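Local coordinates for protein CurH (PDB 3KG7) that probably catalyses the dehydration of beta-hydroxyacyl intermediates, as the dehydratase domain of a module in the curacin polyketide synthase, at residues D96-R108 and W116-P128. Numbering follows the deposited sequence.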
loop_
_atom_site.group_PDB
_atom_site.type_symbol
_atom_site.label_atom_id
_atom_site.label_comp_id
_atom_site.label_asym_id
_atom_site.label_seq_id
_atom_site.Cartn_x
_atom_site.Cartn_y
_atom_site.Cartn_z
ATOM N N ASP C 96 -4.527 12.959 -12.707
ATOM C CA ASP C 96 -5.451 12.741 -13.816
ATOM C C ASP C 96 -5.031 13.493 -15.092
ATOM O O ASP C 96 -3.906 13.990 -15.186
ATOM C CB ASP C 96 -6.887 13.089 -13.385
ATOM C CG ASP C 96 -7.078 14.571 -13.060
ATOM O OD1 ASP C 96 -7.836 14.883 -12.126
ATOM O OD2 ASP C 96 -6.499 15.437 -13.743
ATOM N N ASN C 97 -5.938 13.572 -16.062
ATOM C CA ASN C 97 -5.689 14.265 -17.318
ATOM C C ASN C 97 -5.398 15.752 -17.155
ATOM O O ASN C 97 -4.558 16.294 -17.865
ATOM C CB ASN C 97 -6.856 14.039 -18.278
ATOM C CG ASN C 97 -7.103 12.562 -18.554
ATOM O OD1 ASN C 97 -6.368 11.694 -18.067
ATOM N ND2 ASN C 97 -8.143 12.267 -19.337
ATOM N N VAL C 98 -6.085 16.403 -16.219
ATOM C CA VAL C 98 -5.821 17.813 -15.915
ATOM C C VAL C 98 -4.612 17.944 -14.980
ATOM O O VAL C 98 -4.132 19.043 -14.722
ATOM C CB VAL C 98 -7.050 18.535 -15.303
ATOM C CG1 VAL C 98 -6.999 20.035 -15.624
ATOM C CG2 VAL C 98 -8.348 17.940 -15.828
ATOM N N GLY C 99 -4.121 16.810 -14.489
ATOM C CA GLY C 99 -2.942 16.776 -13.635
ATOM C C GLY C 99 -3.222 16.972 -12.158
ATOM O O GLY C 99 -2.292 17.165 -11.380
ATOM N N LYS C 100 -4.500 16.936 -11.779
ATOM C CA LYS C 100 -4.934 17.021 -10.384
ATOM C C LYS C 100 -4.765 15.673 -9.679
ATOM O O LYS C 100 -4.953 14.618 -10.289
ATOM C CB LYS C 100 -6.416 17.389 -10.297
ATOM C CG LYS C 100 -6.812 18.752 -10.819
ATOM C CD LYS C 100 -8.225 19.075 -10.376
ATOM C CE LYS C 100 -8.927 19.995 -11.358
ATOM N NZ LYS C 100 -8.641 21.420 -11.074
ATOM N N GLN C 101 -4.426 15.715 -8.390
ATOM C CA GLN C 101 -4.295 14.502 -7.577
ATOM C C GLN C 101 -5.394 14.476 -6.522
ATOM O O GLN C 101 -5.465 15.356 -5.655
ATOM C CB GLN C 101 -2.926 14.429 -6.886
ATOM C CG GLN C 101 -1.722 14.337 -7.807
ATOM C CD GLN C 101 -0.422 14.747 -7.112
ATOM O OE1 GLN C 101 0.392 13.897 -6.727
ATOM N NE2 GLN C 101 -0.233 16.051 -6.933
ATOM N N PHE C 102 -6.256 13.473 -6.605
ATOM C CA PHE C 102 -7.305 13.291 -5.613
ATOM C C PHE C 102 -6.690 12.705 -4.338
ATOM O O PHE C 102 -5.769 11.883 -4.404
ATOM C CB PHE C 102 -8.405 12.388 -6.171
ATOM C CG PHE C 102 -9.669 12.400 -5.370
ATOM C CD1 PHE C 102 -10.277 13.602 -5.016
ATOM C CD2 PHE C 102 -10.273 11.202 -4.981
ATOM C CE1 PHE C 102 -11.457 13.606 -4.268
ATOM C CE2 PHE C 102 -11.453 11.197 -4.244
ATOM C CZ PHE C 102 -12.047 12.398 -3.885
ATOM N N VAL C 103 -7.174 13.156 -3.186
ATOM C CA VAL C 103 -6.683 12.673 -1.896
ATOM C C VAL C 103 -7.873 12.292 -1.034
ATOM O O VAL C 103 -8.872 13.014 -0.990
ATOM C CB VAL C 103 -5.847 13.751 -1.158
ATOM C CG1 VAL C 103 -5.419 13.265 0.230
ATOM C CG2 VAL C 103 -4.619 14.171 -1.983
ATOM N N GLU C 104 -7.782 11.149 -0.363
ATOM C CA GLU C 104 -8.829 10.765 0.582
ATOM C C GLU C 104 -8.233 10.131 1.832
ATOM O O GLU C 104 -7.228 9.429 1.752
ATOM C CB GLU C 104 -9.888 9.884 -0.087
ATOM C CG GLU C 104 -9.328 8.710 -0.867
ATOM C CD GLU C 104 -10.355 8.040 -1.775
ATOM O OE1 GLU C 104 -11.381 8.668 -2.117
ATOM O OE2 GLU C 104 -10.121 6.871 -2.156
ATOM N N VAL C 105 -8.841 10.422 2.981
ATOM C CA VAL C 105 -8.374 9.920 4.272
ATOM C C VAL C 105 -9.433 9.024 4.900
ATOM O O VAL C 105 -10.569 9.450 5.124
ATOM C CB VAL C 105 -8.031 11.073 5.247
ATOM C CG1 VAL C 105 -7.724 10.532 6.655
ATOM C CG2 VAL C 105 -6.866 11.927 4.706
ATOM N N PHE C 106 -9.047 7.781 5.172
ATOM C CA PHE C 106 -9.915 6.783 5.794
ATOM C C PHE C 106 -9.293 6.295 7.096
ATOM O O PHE C 106 -8.066 6.320 7.244
ATOM C CB PHE C 106 -10.072 5.571 4.866
ATOM C CG PHE C 106 -10.942 5.816 3.663
ATOM C CD1 PHE C 106 -12.236 5.306 3.612
ATOM C CD2 PHE C 106 -10.463 6.531 2.567
ATOM C CE1 PHE C 106 -13.052 5.521 2.490
ATOM C CE2 PHE C 106 -11.274 6.755 1.444
ATOM C CZ PHE C 106 -12.563 6.248 1.405
ATOM N N SER C 107 -10.132 5.855 8.033
ATOM C CA SER C 107 -9.655 5.094 9.183
ATOM C C SER C 107 -10.668 4.050 9.608
ATOM O O SER C 107 -11.843 4.151 9.270
ATOM C CB SER C 107 -9.280 6.001 10.356
ATOM O OG SER C 107 -10.418 6.587 10.944
ATOM N N ARG C 108 -10.184 3.025 10.309
ATOM C CA ARG C 108 -11.026 2.028 10.963
ATOM C C ARG C 108 -10.389 1.695 12.312
ATOM O O ARG C 108 -9.187 1.912 12.506
ATOM C CB ARG C 108 -11.183 0.776 10.086
ATOM C CG ARG C 108 -9.997 -0.190 10.109
ATOM C CD ARG C 108 -10.138 -1.367 9.134
ATOM N NE ARG C 108 -8.838 -2.002 8.888
ATOM C CZ ARG C 108 -8.630 -3.073 8.116
ATOM N NH1 ARG C 108 -9.633 -3.672 7.491
ATOM N NH2 ARG C 108 -7.403 -3.552 7.973
ATOM N N TRP C 116 -14.412 0.702 7.226
ATOM C CA TRP C 116 -13.645 1.920 7.005
ATOM C C TRP C 116 -14.550 3.150 6.986
ATOM O O TRP C 116 -15.606 3.138 6.357
ATOM C CB TRP C 116 -12.878 1.839 5.685
ATOM C CG TRP C 116 -11.717 0.873 5.636
ATOM C CD1 TRP C 116 -11.705 -0.356 5.040
ATOM C CD2 TRP C 116 -10.392 1.074 6.164
ATOM N NE1 TRP C 116 -10.463 -0.941 5.175
ATOM C CE2 TRP C 116 -9.639 -0.086 5.859
ATOM C CE3 TRP C 116 -9.766 2.120 6.863
ATOM C CZ2 TRP C 116 -8.291 -0.225 6.221
ATOM C CZ3 TRP C 116 -8.427 1.973 7.232
ATOM C CH2 TRP C 116 -7.708 0.810 6.910
ATOM N N GLN C 117 -14.113 4.202 7.675
ATOM C CA GLN C 117 -14.833 5.463 7.756
ATOM C C GLN C 117 -13.998 6.520 7.071
ATOM O O GLN C 117 -12.799 6.603 7.308
ATOM C CB GLN C 117 -15.036 5.862 9.219
ATOM C CG GLN C 117 -15.809 4.847 10.073
ATOM C CD GLN C 117 -16.056 5.339 11.499
ATOM O OE1 GLN C 117 -16.330 6.523 11.732
ATOM N NE2 GLN C 117 -15.967 4.428 12.456
ATOM N N GLN C 118 -14.623 7.335 6.231
ATOM C CA GLN C 118 -13.903 8.413 5.569
ATOM C C GLN C 118 -13.963 9.693 6.397
ATOM O O GLN C 118 -14.994 10.023 6.973
ATOM C CB GLN C 118 -14.435 8.638 4.154
ATOM C CG GLN C 118 -13.405 9.271 3.207
ATOM C CD GLN C 118 -13.989 9.694 1.871
ATOM O OE1 GLN C 118 -14.910 9.057 1.353
ATOM N NE2 GLN C 118 -13.454 10.778 1.306
ATOM N N HIS C 119 -12.851 10.408 6.453
ATOM C CA HIS C 119 -12.778 11.630 7.230
ATOM C C HIS C 119 -12.591 12.869 6.359
ATOM O O HIS C 119 -13.047 13.966 6.718
ATOM C CB HIS C 119 -11.681 11.507 8.283
ATOM C CG HIS C 119 -11.852 10.318 9.174
ATOM N ND1 HIS C 119 -12.864 10.225 10.107
ATOM C CD2 HIS C 119 -11.151 9.164 9.263
ATOM C CE1 HIS C 119 -12.777 9.067 10.733
ATOM N NE2 HIS C 119 -11.743 8.406 10.242
ATOM N N ALA C 120 -11.943 12.687 5.208
ATOM C CA ALA C 120 -11.630 13.810 4.338
ATOM C C ALA C 120 -11.445 13.437 2.864
ATOM O O ALA C 120 -11.051 12.315 2.534
ATOM C CB ALA C 120 -10.394 14.544 4.853
ATOM N N SER C 121 -11.748 14.400 1.992
ATOM C CA SER C 121 -11.419 14.316 0.574
ATOM C C SER C 121 -10.972 15.687 0.095
ATOM O O SER C 121 -11.428 16.706 0.622
ATOM C CB SER C 121 -12.631 13.864 -0.240
ATOM O OG SER C 121 -13.740 14.714 -0.002
HETATM N N MSE C 122 -10.087 15.713 -0.891
HETATM C CA MSE C 122 -9.655 16.967 -1.515
HETATM C C MSE C 122 -8.857 16.700 -2.784
HETATM O O MSE C 122 -8.513 15.554 -3.083
HETATM C CB MSE C 122 -8.828 17.814 -0.545
HETATM C CG MSE C 122 -7.468 17.233 -0.217
HETATM SE SE MSE C 122 -6.941 17.571 1.631
HETATM C CE MSE C 122 -8.293 16.482 2.531
ATOM N N SER C 123 -8.573 17.766 -3.525
ATOM C CA SER C 123 -7.727 17.691 -4.703
ATOM C C SER C 123 -6.530 18.601 -4.533
ATOM O O SER C 123 -6.664 19.760 -4.111
ATOM C CB SER C 123 -8.493 18.096 -5.960
ATOM O OG SER C 123 -9.225 17.007 -6.508
ATOM N N VAL C 124 -5.356 18.062 -4.843
ATOM C CA VAL C 124 -4.164 18.870 -5.012
ATOM C C VAL C 124 -4.283 19.516 -6.390
ATOM O O VAL C 124 -4.476 18.818 -7.386
ATOM C CB VAL C 124 -2.906 17.990 -4.929
ATOM C CG1 VAL C 124 -1.632 18.833 -5.002
ATOM C CG2 VAL C 124 -2.931 17.188 -3.648
ATOM N N SER C 125 -4.208 20.842 -6.445
ATOM C CA SER C 125 -4.262 21.562 -7.714
ATOM C C SER C 125 -3.057 21.203 -8.593
ATOM O O SER C 125 -1.976 20.932 -8.072
ATOM C CB SER C 125 -4.308 23.069 -7.458
ATOM O OG SER C 125 -4.543 23.797 -8.656
ATOM N N GLU C 126 -3.242 21.177 -9.913
ATOM C CA GLU C 126 -2.116 20.943 -10.827
ATOM C C GLU C 126 -1.299 22.214 -10.991
ATOM O O GLU C 126 -0.210 22.197 -11.572
ATOM C CB GLU C 126 -2.579 20.422 -12.192
ATOM C CG GLU C 126 -3.202 21.464 -13.122
ATOM C CD GLU C 126 -4.693 21.667 -12.894
ATOM O OE1 GLU C 126 -5.286 20.917 -12.086
ATOM O OE2 GLU C 126 -5.272 22.580 -13.530
ATOM N N ASN C 127 -1.840 23.314 -10.472
ATOM C CA ASN C 127 -1.200 24.612 -10.577
ATOM C C ASN C 127 -0.692 25.130 -9.254
ATOM O O ASN C 127 -1.485 25.411 -8.355
ATOM C CB ASN C 127 -2.151 25.645 -11.187
ATOM C CG ASN C 127 -2.139 25.618 -12.685
ATOM O OD1 ASN C 127 -1.138 25.977 -13.308
ATOM N ND2 ASN C 127 -3.249 25.189 -13.281
ATOM N N PRO C 128 0.637 25.274 -9.134
ATOM C CA PRO C 128 1.221 26.025 -8.034
ATOM C C PRO C 128 0.487 27.355 -7.880
ATOM O O PRO C 128 0.199 28.009 -8.881
ATOM C CB PRO C 128 2.660 26.279 -8.510
ATOM C CG PRO C 128 2.700 25.824 -9.962
ATOM C CD PRO C 128 1.675 24.752 -10.035
#
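An antiparallel beta hairpin, part of the double hotdog fold, pairs strand 101-108 with strand 117-124 and carries a classic beta bulge: His119 and Ala120 both face Val105. Val105 N donates to Ala120 O at 2.9 Å, and His119 N returns a nearly straight bond to Val105 O (176°). Ala120 O is gripped twice, because the amide NE2 of Gln118 reaches it from the opposite face of the carbonyl plane (3.1 Å). The same glutamine has CG anti to the backbone N (chi1 -155°), which puts this methylene over one face of the Phe106 ring, a CH-pi contact 3.7 Å from the centroid; the extended chain beyond carries NE2 to Ala120 O. From the bulge itself, the ring edge of the buried His119 meets Ser107 in a hydrogen bond, NE2 to OG, whose exact length is doubtful at this resolution; Arg86 also bonds that OG, while His119 ND1 is held by the carbonyl of Gln75. Near the turn, the extended Arg108 crosses Trp116, CD lying 3.6 Å from the centroid of the six-membered ring and the guanidinium nearly parallel to the indole (14°), while its NH2 bridges to Glu87 and to Glu17 of the second subunit. Replacing Trp116 by an alanine removes the ring face, and Arg108 would probably lose the support under its chain and depend more on its carboxylate partners for orientation. Apolar Val103, Val105, Ala120 and Met122 (present as selenomethionine) suit the face packed on Thr58 and Tyr54 of helix 52-62. A curved antiparallel sheet laid against a central helix is the hallmark of the hotdog fold.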